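Local coordinates for glutathione S-transferase (Natrialba magadii ATCC 43099, PDB 6GZF), which is a xi-class glutathione transferase of a haloalkaliphilic archaeon that probably carries out glutathione-dependent reactions, consistent with a glutathionyl-hydroquinone reductase, at residues 256-261 against 295-300; 67-72 against 240-245. All blocks are in the same frame, centred on the assembly; numbering follows the deposited sequence.

Interaction 1 of 2, residues 256-261 against 295-300; sequences THFMCN and EHYYTT
His257 and Tyr298 mark the nearest approach of the two backbones, their CA atoms 7.0 Å apart, where the loop 256-261, following helix 250-254, meets the last turn of helix 290-299. No hydrogen bond joins the segments; aromatic side chains fill the gap. His257 reaches across with CG anti to its backbone N (chi1 -179°), and lays one face of its imidazole over the end of the helix. Its NE2 lies 2.6 Å from Tyr297 O, but the oxygen sits above the ring, at an angle too poor for a hydrogen bond; NE2 bonds instead to His301 ND1, just beyond the helix. Tyr298 runs alongside His257 in the opposite sense, its CE1 3.7 Å from His257 CB, and the two ring planes are inclined at 52°. At the far end of this ring, Tyr298 OH comes within 3.9 Å of Thr256 CB and hydrogen-bonds Asn252 O.

The loop and helix both belong to the all-helical C-terminal domain of the glutathione transferase fold, and the contact borders the predicted active site. Tyr297, predicted to lower the pKa of Cys64, the presumed nucleophile, turns its ring edge to the loop: CD2 is 4.1 Å from Phe258 CZ, the two side chains crossing at about a right angle. Its hydroxyl hydrogen-bonds that of Tyr196, the predicted proton donor/acceptor, while Phe258 meets the Tyr196 ring edge-to-face. Thr256 OG1 hydrogen-bonds Asn261 ND2 of the second subunit, at the dimer interface.

Interaction 2 of 2, residues 67-72 against 240-245; sequences AHRTLV and DIAMFT
His68 and Arg69 meet Ile241, Ala242, Phe244 and Thr245 where two helix segments approach to 9.2 Å between axes, their directions 129° apart. The apolar contacts centre on Ile241, whose CG2 touches Arg69 CG and lies 3.9 Å from Val72 CB; Val72 and Ile241 reach toward each other tip to tip. Among the rings, His68 CE1 comes 3.5 Å from Phe244 CE2 with the planes at 54°. The Thr245 methyl CG2 packs obliquely against the same imidazole, 3.4 Å from His68 ND1. Both ring nitrogens are hydrogen-bonded outside the segments, ND1 to Arg249 NH1 and NE2 to Thr287 OG1.

The polar link runs through one water. Bends at chi2 and chi3 carry the Arg69 guanidinium over Ala242, whose CB lies above one of its faces, and NH1 donates to the water at 2.6 Å, in the guanidinium plane. The water in turn donates to Ala242 O at 2.7 Å and also bonds Thr245 OG1.

This is an interface between the thioredoxin-like N-terminal domain and the helical C-terminal domain: helix 65-77 is backed by strand 56-60, Arg69 also touches helices 150-159 and 177-192, and Ala242 packs on the latter.

In the fold
After the short strands 10-12 and 15-17 near the N terminus, strand 56-60 leads into helix 65-77, whose partner, helix 238-247, follows much later in the chain. Interaction 2 closes that long loop, spanning the rest of the thioredoxin-like domain and the first helices of the C-terminal domain, and so ties the two domains together. Interaction 1 opens only afterwards, closing a shorter loop of 33 intervening residues that includes helix 271-279, wholly within the C-terminal domain. The two are thus in series, neither nested nor crossed. The centres of interactions 1 and 2 are about 19 Å apart, and the two do not touch. Interaction 2 lies near the centre of the chain; interaction 1 lies further out, at the second subunit.

Interaction 1 of 2, residues 256-261 against 295-300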
loop_
_atom_site.group_PDB
_atom_site.type_symbol
_atom_site.label_atom_id
_atom_site.label_comp_id
_atom_site.label_asym_id
_atom_site.label_seq_id
_atom_site.Cartn_x
_atom_site.Cartn_y
_atom_site.Cartn_z
ATOM N N THR A 256 1.033 0.383 -3.517
ATOM C CA THR A 256 1.026 -0.140 -2.156
ATOM C C THR A 256 2.338 0.114 -1.423
ATOM O O THR A 256 2.351 0.711 -0.345
ATOM C CB THR A 256 0.744 -1.651 -2.144
ATOM O OG1 THR A 256 -0.572 -1.896 -2.654
ATOM C CG2 THR A 256 0.844 -2.201 -0.730
ATOM N N HIS A 257 3.435 -0.349 -2.013
ATOM C CA HIS A 257 4.749 -0.247 -1.389
ATOM C C HIS A 257 5.179 1.204 -1.189
ATOM O O HIS A 257 5.744 1.554 -0.153
ATOM C CB HIS A 257 5.793 -0.991 -2.225
ATOM C CG HIS A 257 7.171 -0.953 -1.645
ATOM N ND1 HIS A 257 7.457 -1.406 -0.374
ATOM C CD2 HIS A 257 8.345 -0.517 -2.160
ATOM C CE1 HIS A 257 8.745 -1.249 -0.132
ATOM N NE2 HIS A 257 9.308 -0.713 -1.200
ATOM N N PHE A 258 4.909 2.044 -2.183
ATOM C CA PHE A 258 5.262 3.457 -2.103
ATOM C C PHE A 258 4.068 4.311 -1.685
ATOM O O PHE A 258 4.150 5.540 -1.666
ATOM C CB PHE A 258 5.818 3.950 -3.441
ATOM C CG PHE A 258 7.272 3.631 -3.648
ATOM C CD1 PHE A 258 8.027 3.081 -2.627
ATOM C CD2 PHE A 258 7.886 3.889 -4.862
ATOM C CE1 PHE A 258 9.364 2.790 -2.814
ATOM C CE2 PHE A 258 9.223 3.599 -5.054
ATOM C CZ PHE A 258 9.963 3.050 -4.029
ATOM N N MET A 259 2.962 3.644 -1.363
ATOM C CA MET A 259 1.764 4.297 -0.837
ATOM C C MET A 259 1.189 5.372 -1.761
ATOM O O MET A 259 0.648 6.373 -1.295
ATOM C CB MET A 259 2.056 4.899 0.540
ATOM C CG MET A 259 1.638 4.010 1.699
ATOM S SD MET A 259 2.265 4.556 3.297
ATOM C CE MET A 259 3.842 3.709 3.343
ATOM N N CYS A 260 1.307 5.161 -3.068
ATOM C CA CYS A 260 0.642 6.020 -4.040
ATOM C C CYS A 260 -0.747 5.458 -4.319
ATOM O O CYS A 260 -1.022 4.966 -5.412
ATOM C CB CYS A 260 1.457 6.118 -5.331
ATOM S SG CYS A 260 3.121 6.790 -5.109
ATOM N N ASN A 261 -1.624 5.542 -3.322
ATOM C CA ASN A 261 -2.869 4.782 -3.332
ATOM C C ASN A 261 -4.145 5.596 -3.541
ATOM O O ASN A 261 -5.174 5.304 -2.932
ATOM C CB ASN A 261 -2.991 4.001 -2.021
ATOM C CG ASN A 261 -3.099 4.909 -0.809
ATOM O OD1 ASN A 261 -2.730 6.083 -0.861
ATOM N ND2 ASN A 261 -3.612 4.367 0.291
ATOM N N GLU A 295 10.087 -8.663 -6.254
ATOM C CA GLU A 295 11.101 -9.137 -5.319
ATOM C C GLU A 295 12.024 -8.005 -4.882
ATOM O O GLU A 295 12.403 -7.915 -3.714
ATOM C CB GLU A 295 11.928 -10.269 -5.936
ATOM C CG GLU A 295 12.948 -10.869 -4.976
ATOM C CD GLU A 295 13.856 -11.888 -5.633
ATOM O OE1 GLU A 295 13.542 -12.328 -6.759
ATOM O OE2 GLU A 295 14.885 -12.247 -5.020
ATOM N N HIS A 296 12.384 -7.146 -5.826
ATOM C CA HIS A 296 13.280 -6.035 -5.533
ATOM C C HIS A 296 12.641 -5.029 -4.585
ATOM O O HIS A 296 13.139 -4.793 -3.492
ATOM C CB HIS A 296 13.704 -5.333 -6.825
ATOM C CG HIS A 296 14.517 -4.096 -6.603
ATOM N ND1 HIS A 296 15.867 -4.127 -6.326
ATOM C CD2 HIS A 296 14.168 -2.786 -6.622
ATOM C CE1 HIS A 296 16.314 -2.894 -6.182
ATOM N NE2 HIS A 296 15.304 -2.060 -6.356
ATOM N N TYR A 297 11.525 -4.444 -4.999
ATOM C CA TYR A 297 10.938 -3.341 -4.250
ATOM C C TYR A 297 10.433 -3.736 -2.864
ATOM O O TYR A 297 10.427 -2.914 -1.951
ATOM C CB TYR A 297 9.805 -2.713 -5.057
ATOM C CG TYR A 297 10.301 -1.871 -6.207
ATOM C CD1 TYR A 297 10.692 -2.458 -7.403
ATOM C CD2 TYR A 297 10.392 -0.491 -6.094
ATOM C CE1 TYR A 297 11.153 -1.694 -8.454
ATOM C CE2 TYR A 297 10.852 0.282 -7.140
ATOM C CZ TYR A 297 11.231 -0.324 -8.318
ATOM O OH TYR A 297 11.691 0.440 -9.365
ATOM N N TYR A 298 10.025 -4.989 -2.698
ATOM C CA TYR A 298 9.441 -5.414 -1.428
ATOM C C TYR A 298 10.453 -5.998 -0.439
ATOM O O TYR A 298 10.163 -6.087 0.753
ATOM C CB TYR A 298 8.319 -6.429 -1.673
ATOM C CG TYR A 298 7.025 -5.804 -2.153
ATOM C CD1 TYR A 298 6.195 -5.119 -1.274
ATOM C CD2 TYR A 298 6.630 -5.904 -3.482
ATOM C CE1 TYR A 298 5.013 -4.545 -1.705
ATOM C CE2 TYR A 298 5.449 -5.333 -3.921
ATOM C CZ TYR A 298 4.645 -4.656 -3.029
ATOM O OH TYR A 298 3.469 -4.086 -3.460
ATOM N N THR A 299 11.633 -6.388 -0.915
ATOM C CA THR A 299 12.623 -7.014 -0.033
ATOM C C THR A 299 13.967 -6.282 0.033
ATOM O O THR A 299 14.839 -6.662 0.813
ATOM C CB THR A 299 12.903 -8.475 -0.449
ATOM O OG1 THR A 299 13.714 -8.496 -1.630
ATOM C CG2 THR A 299 11.606 -9.227 -0.704
ATOM N N THR A 300 14.135 -5.237 -0.773
ATOM C CA THR A 300 15.407 -4.516 -0.829
ATOM C C THR A 300 15.305 -3.202 -0.043
ATOM O O THR A 300 16.315 -2.587 0.302
ATOM C CB THR A 300 15.836 -4.282 -2.317
ATOM O OG1 THR A 300 16.547 -5.433 -2.791
ATOM C CG2 THR A 300 16.717 -3.054 -2.507
#

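Interaction 2 of 2, residues 67-72 against 240-245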
loop_
_atom_site.group_PDB
_atom_site.type_symbol
_atom_site.label_atom_id
_atom_site.label_comp_id
_atom_site.label_asym_id
_atom_site.label_seq_id
_atom_site.Cartn_x
_atom_site.Cartn_y
_atom_site.Cartn_z
ATOM N N ALA A 67 16.413 1.275 -16.212
ATOM C CA ALA A 67 17.106 0.281 -17.022
ATOM C C ALA A 67 16.141 -0.353 -18.019
ATOM O O ALA A 67 16.516 -0.660 -19.151
ATOM C CB ALA A 67 17.736 -0.782 -16.138
ATOM N N HIS A 68 14.895 -0.531 -17.590
ATOM C CA HIS A 68 13.858 -1.136 -18.422
ATOM C C HIS A 68 13.611 -0.321 -19.689
ATOM O O HIS A 68 13.224 -0.866 -20.723
ATOM C CB HIS A 68 12.557 -1.283 -17.627
ATOM C CG HIS A 68 11.503 -2.083 -18.327
ATOM N ND1 HIS A 68 10.168 -2.009 -17.992
ATOM C CD2 HIS A 68 11.587 -2.979 -19.339
ATOM C CE1 HIS A 68 9.474 -2.820 -18.769
ATOM N NE2 HIS A 68 10.311 -3.421 -19.595
ATOM N N ARG A 69 13.838 0.987 -19.600
ATOM C CA ARG A 69 13.701 1.874 -20.751
ATOM C C ARG A 69 14.644 1.463 -21.876
ATOM O O ARG A 69 14.262 1.454 -23.045
ATOM C CB ARG A 69 13.964 3.326 -20.343
ATOM C CG ARG A 69 12.702 4.157 -20.175
ATOM C CD ARG A 69 12.773 5.056 -18.950
ATOM N NE ARG A 69 13.642 6.213 -19.147
ATOM C CZ ARG A 69 13.401 7.417 -18.637
ATOM N NH1 ARG A 69 12.315 7.623 -17.905
ATOM N NH2 ARG A 69 14.245 8.416 -18.860
ATOM N N THR A 70 15.875 1.119 -21.512
ATOM C CA THR A 70 16.872 0.690 -22.486
ATOM C C THR A 70 16.507 -0.662 -23.093
ATOM O O THR A 70 16.758 -0.910 -24.272
ATOM C CB THR A 70 18.273 0.595 -21.853
ATOM O OG1 THR A 70 18.287 -0.452 -20.874
ATOM C CG2 THR A 70 18.646 1.910 -21.189
ATOM N N LEU A 71 15.910 -1.530 -22.282
ATOM C CA LEU A 71 15.532 -2.867 -22.729
ATOM C C LEU A 71 14.388 -2.829 -23.738
ATOM O O LEU A 71 14.411 -3.546 -24.738
ATOM C CB LEU A 71 15.144 -3.740 -21.534
ATOM C CG LEU A 71 16.277 -4.129 -20.583
ATOM C CD1 LEU A 71 15.775 -5.096 -19.522
ATOM C CD2 LEU A 71 17.441 -4.733 -21.356
ATOM N N VAL A 72 13.387 -1.995 -23.467
ATOM C CA VAL A 72 12.244 -1.854 -24.362
ATOM C C VAL A 72 12.689 -1.303 -25.715
ATOM O O VAL A 72 12.233 -1.760 -26.763
ATOM C CB VAL A 72 11.160 -0.938 -23.753
ATOM C CG1 VAL A 72 10.071 -0.638 -24.773
ATOM C CG2 VAL A 72 10.566 -1.578 -22.507
ATOM N N ASP A 240 6.490 7.317 -24.878
ATOM C CA ASP A 240 5.650 6.227 -24.400
ATOM C C ASP A 240 6.452 5.232 -23.569
ATOM O O ASP A 240 5.933 4.648 -22.619
ATOM C CB ASP A 240 4.981 5.512 -25.574
ATOM C CG ASP A 240 4.213 6.462 -26.473
ATOM O OD1 ASP A 240 4.820 7.008 -27.418
ATOM O OD2 ASP A 240 3.006 6.668 -26.228
ATOM N N ILE A 241 7.717 5.043 -23.933
ATOM C CA ILE A 241 8.590 4.114 -23.223
ATOM C C ILE A 241 8.882 4.611 -21.808
ATOM O O ILE A 241 8.917 3.826 -20.859
ATOM C CB ILE A 241 9.917 3.898 -23.979
ATOM C CG1 ILE A 241 9.641 3.381 -25.393
ATOM C CG2 ILE A 241 10.817 2.928 -23.227
ATOM C CD1 ILE A 241 10.886 2.993 -26.158
ATOM N N ALA A 242 9.084 5.919 -21.673
ATOM C CA ALA A 242 9.318 6.529 -20.370
ATOM C C ALA A 242 8.103 6.351 -19.464
ATOM O O ALA A 242 8.234 5.993 -18.294
ATOM C CB ALA A 242 9.654 8.003 -20.527
ATOM N N MET A 243 6.921 6.597 -20.020
ATOM C CA MET A 243 5.670 6.462 -19.282
ATOM C C MET A 243 5.379 5.007 -18.923
ATOM O O MET A 243 4.926 4.708 -17.817
ATOM C CB MET A 243 4.511 7.038 -20.099
ATOM C CG MET A 243 3.164 7.005 -19.394
ATOM S SD MET A 243 3.058 8.171 -18.026
ATOM C CE MET A 243 1.945 9.394 -18.714
ATOM N N PHE A 244 5.651 4.110 -19.866
ATOM C CA PHE A 244 5.319 2.694 -19.725
ATOM C C PHE A 244 6.025 2.015 -18.554
ATOM O O PHE A 244 5.408 1.249 -17.815
ATOM C CB PHE A 244 5.647 1.950 -21.023
ATOM C CG PHE A 244 5.622 0.454 -20.892
ATOM C CD1 PHE A 244 4.420 -0.235 -20.888
ATOM C CD2 PHE A 244 6.801 -0.265 -20.789
ATOM C CE1 PHE A 244 4.397 -1.611 -20.769
ATOM C CE2 PHE A 244 6.783 -1.641 -20.671
ATOM C CZ PHE A 244 5.581 -2.314 -20.662
ATOM N N THR A 245 7.314 2.292 -18.388
ATOM C CA THR A 245 8.108 1.624 -17.361
ATOM C C THR A 245 7.686 2.030 -15.951
ATOM O O THR A 245 7.980 1.329 -14.983
ATOM C CB THR A 245 9.608 1.911 -17.540
ATOM O OG1 THR A 245 9.824 3.326 -17.596
ATOM C CG2 THR A 245 10.116 1.278 -18.825
HETATM O O HOH W 1 10.539 6.030 -16.865
#